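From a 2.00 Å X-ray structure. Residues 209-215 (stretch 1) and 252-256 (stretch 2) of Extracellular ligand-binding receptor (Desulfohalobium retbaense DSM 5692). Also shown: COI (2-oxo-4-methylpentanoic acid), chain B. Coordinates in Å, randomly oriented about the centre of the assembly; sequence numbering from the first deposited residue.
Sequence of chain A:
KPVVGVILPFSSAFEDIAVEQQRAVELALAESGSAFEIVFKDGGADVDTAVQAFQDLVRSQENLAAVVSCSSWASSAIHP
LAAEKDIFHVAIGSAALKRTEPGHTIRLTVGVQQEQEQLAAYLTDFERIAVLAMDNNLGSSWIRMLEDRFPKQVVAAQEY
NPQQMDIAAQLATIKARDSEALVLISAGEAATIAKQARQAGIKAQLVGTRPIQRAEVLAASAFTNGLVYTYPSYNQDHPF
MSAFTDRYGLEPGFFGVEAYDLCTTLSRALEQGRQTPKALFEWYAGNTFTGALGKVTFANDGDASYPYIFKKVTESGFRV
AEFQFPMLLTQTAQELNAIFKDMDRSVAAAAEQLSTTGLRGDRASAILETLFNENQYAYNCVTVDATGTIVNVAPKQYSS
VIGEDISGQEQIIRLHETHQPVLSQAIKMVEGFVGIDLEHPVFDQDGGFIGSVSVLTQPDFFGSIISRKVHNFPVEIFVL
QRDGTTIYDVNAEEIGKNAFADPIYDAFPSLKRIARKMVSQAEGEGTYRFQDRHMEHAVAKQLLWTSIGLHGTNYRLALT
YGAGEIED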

# COMPACT_ATOMS: atom_id res chain seq x y z
N THR A 209 -14.43 -1.32 1.47
CA THR A 209 -13.45 -0.55 0.70
C THR A 209 -13.95 0.89 0.55
O THR A 209 -15.01 1.26 1.09
CB THR A 209 -13.19 -1.22 -0.70
OG1 THR A 209 -14.36 -1.15 -1.51
CG2 THR A 209 -12.76 -2.70 -0.55
N ARG A 210 -13.23 1.69 -0.23
CA ARG A 210 -13.43 3.15 -0.29
C ARG A 210 -14.90 3.63 -0.38
O ARG A 210 -15.31 4.47 0.39
CB ARG A 210 -12.60 3.71 -1.49
CG ARG A 210 -12.94 5.15 -1.92
CD ARG A 210 -12.19 5.49 -3.27
NE ARG A 210 -12.37 4.38 -4.20
CZ ARG A 210 -13.39 4.23 -5.03
NH1 ARG A 210 -14.32 5.14 -5.12
NH2 ARG A 210 -13.48 3.13 -5.78
N PRO A 211 -15.70 3.08 -1.30
CA PRO A 211 -17.11 3.48 -1.50
C PRO A 211 -18.03 3.31 -0.29
O PRO A 211 -19.11 3.92 -0.26
CB PRO A 211 -17.57 2.54 -2.61
CG PRO A 211 -16.33 2.17 -3.32
CD PRO A 211 -15.34 2.00 -2.24
N ILE A 212 -17.64 2.51 0.69
CA ILE A 212 -18.57 2.14 1.76
C ILE A 212 -18.78 3.25 2.81
O ILE A 212 -19.72 3.20 3.61
CB ILE A 212 -18.08 0.83 2.44
CG1 ILE A 212 -19.25 0.06 3.08
CG2 ILE A 212 -17.03 1.12 3.47
CD1 ILE A 212 -18.88 -1.38 3.42
N GLN A 213 -17.97 4.30 2.78
CA GLN A 213 -18.09 5.36 3.81
C GLN A 213 -19.21 6.34 3.46
O GLN A 213 -18.96 7.45 3.03
CB GLN A 213 -16.77 6.13 4.01
CG GLN A 213 -16.85 7.09 5.22
CD GLN A 213 -15.58 7.89 5.46
OE1 GLN A 213 -14.59 7.35 5.96
NE2 GLN A 213 -15.59 9.17 5.09
N ARG A 214 -20.45 5.90 3.66
CA ARG A 214 -21.63 6.70 3.36
C ARG A 214 -22.49 6.81 4.63
O ARG A 214 -22.44 5.94 5.50
CB ARG A 214 -22.43 6.07 2.21
CG ARG A 214 -21.63 5.59 1.00
CD ARG A 214 -20.94 6.77 0.26
NE ARG A 214 -21.86 7.86 -0.04
CZ ARG A 214 -21.49 9.06 -0.48
NH1 ARG A 214 -20.21 9.35 -0.66
NH2 ARG A 214 -22.41 9.99 -0.73
N ALA A 215 -23.28 7.87 4.72
CA ALA A 215 -24.03 8.17 5.93
C ALA A 215 -24.98 7.03 6.30
O ALA A 215 -25.17 6.71 7.46
CB ALA A 215 -24.79 9.47 5.76
N PRO A 252 -19.37 16.09 2.81
CA PRO A 252 -19.12 15.35 1.57
C PRO A 252 -18.23 14.16 1.82
O PRO A 252 -17.28 14.30 2.58
CB PRO A 252 -18.42 16.39 0.70
CG PRO A 252 -17.68 17.26 1.69
CD PRO A 252 -18.43 17.21 2.99
N GLY A 253 -18.51 13.02 1.20
CA GLY A 253 -17.59 11.91 1.26
C GLY A 253 -16.56 11.94 0.14
O GLY A 253 -16.34 12.98 -0.47
N PHE A 254 -15.96 10.79 -0.13
CA PHE A 254 -14.86 10.70 -1.08
C PHE A 254 -15.19 11.29 -2.42
O PHE A 254 -14.36 11.98 -3.06
CB PHE A 254 -14.43 9.23 -1.31
CG PHE A 254 -13.61 9.07 -2.53
CD1 PHE A 254 -12.27 9.41 -2.51
CD2 PHE A 254 -14.19 8.68 -3.73
CE1 PHE A 254 -11.50 9.34 -3.65
CE2 PHE A 254 -13.43 8.61 -4.88
CZ PHE A 254 -12.08 8.94 -4.84
N PHE A 255 -16.39 10.99 -2.90
CA PHE A 255 -16.70 11.34 -4.27
C PHE A 255 -16.83 12.85 -4.47
O PHE A 255 -16.40 13.35 -5.48
CB PHE A 255 -17.96 10.65 -4.71
CG PHE A 255 -17.86 9.15 -4.63
CD1 PHE A 255 -17.35 8.43 -5.70
CD2 PHE A 255 -18.23 8.47 -3.47
CE1 PHE A 255 -17.24 7.03 -5.64
CE2 PHE A 255 -18.11 7.06 -3.40
CZ PHE A 255 -17.61 6.35 -4.50
N GLY A 256 -17.47 13.53 -3.52
CA GLY A 256 -17.48 14.98 -3.50
C GLY A 256 -16.08 15.57 -3.48
O GLY A 256 -15.76 16.47 -4.26
C1 COI B . -15.92 2.68 -8.59
O1 COI B . -16.32 2.17 -9.67
O2 COI B . -14.72 2.66 -8.24
C2 COI B . -16.92 3.39 -7.74
O3 COI B . -16.59 3.86 -6.67
C3 COI B . -18.31 3.49 -8.31
C4 COI B . -19.25 4.05 -7.30
C5 COI B . -20.40 4.68 -8.05
C6 COI B . -19.66 2.86 -6.44
O HOH W 1 -17.56 8.70 1.10

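No direct hydrogen bond joins these two stretches; they meet through packing, a bridging water and a shared ligand, burying 308 Å² in all. Arg210 and Phe255 each have 73 Å² covered by the other stretch. From the 3-10 segment, Arg210 points its CA-to-CB bond toward the helix start, and its long chain serves two purposes. Arg210 CD lies 3.6 Å from the centroid of the Phe254 ring, almost on the ring normal, a CH-pi contact that uses the aliphatic part of the side chain. The guanidinium beyond it holds the ligand: Arg210 NH1 donates to COI O3 at 3.0 Å and Arg210 NH2 to COI O2 at 2.8 Å, so one flat, charged group reads both the keto oxygen and the carboxylate.

Phe255 leaves its backbone sideways, yet its ring reaches stretch 1 and offers its edge to Arg214, with Phe255 CD2 3.5 Å from Arg214 NH1, and to Pro211, whose CB lies 4.3 Å from Phe255 CZ. Phe255 CE1 also approaches COI O3, at 3.4 Å.

At the helix N-cap, Gly253 suits its place because an ideal CB would fall 2.9 Å from Arg214 NH1, a clash. Nearby, one water donates to Gln213 O (2.7 Å) and accepts from Phe254 N (2.9 Å), linking the two backbones.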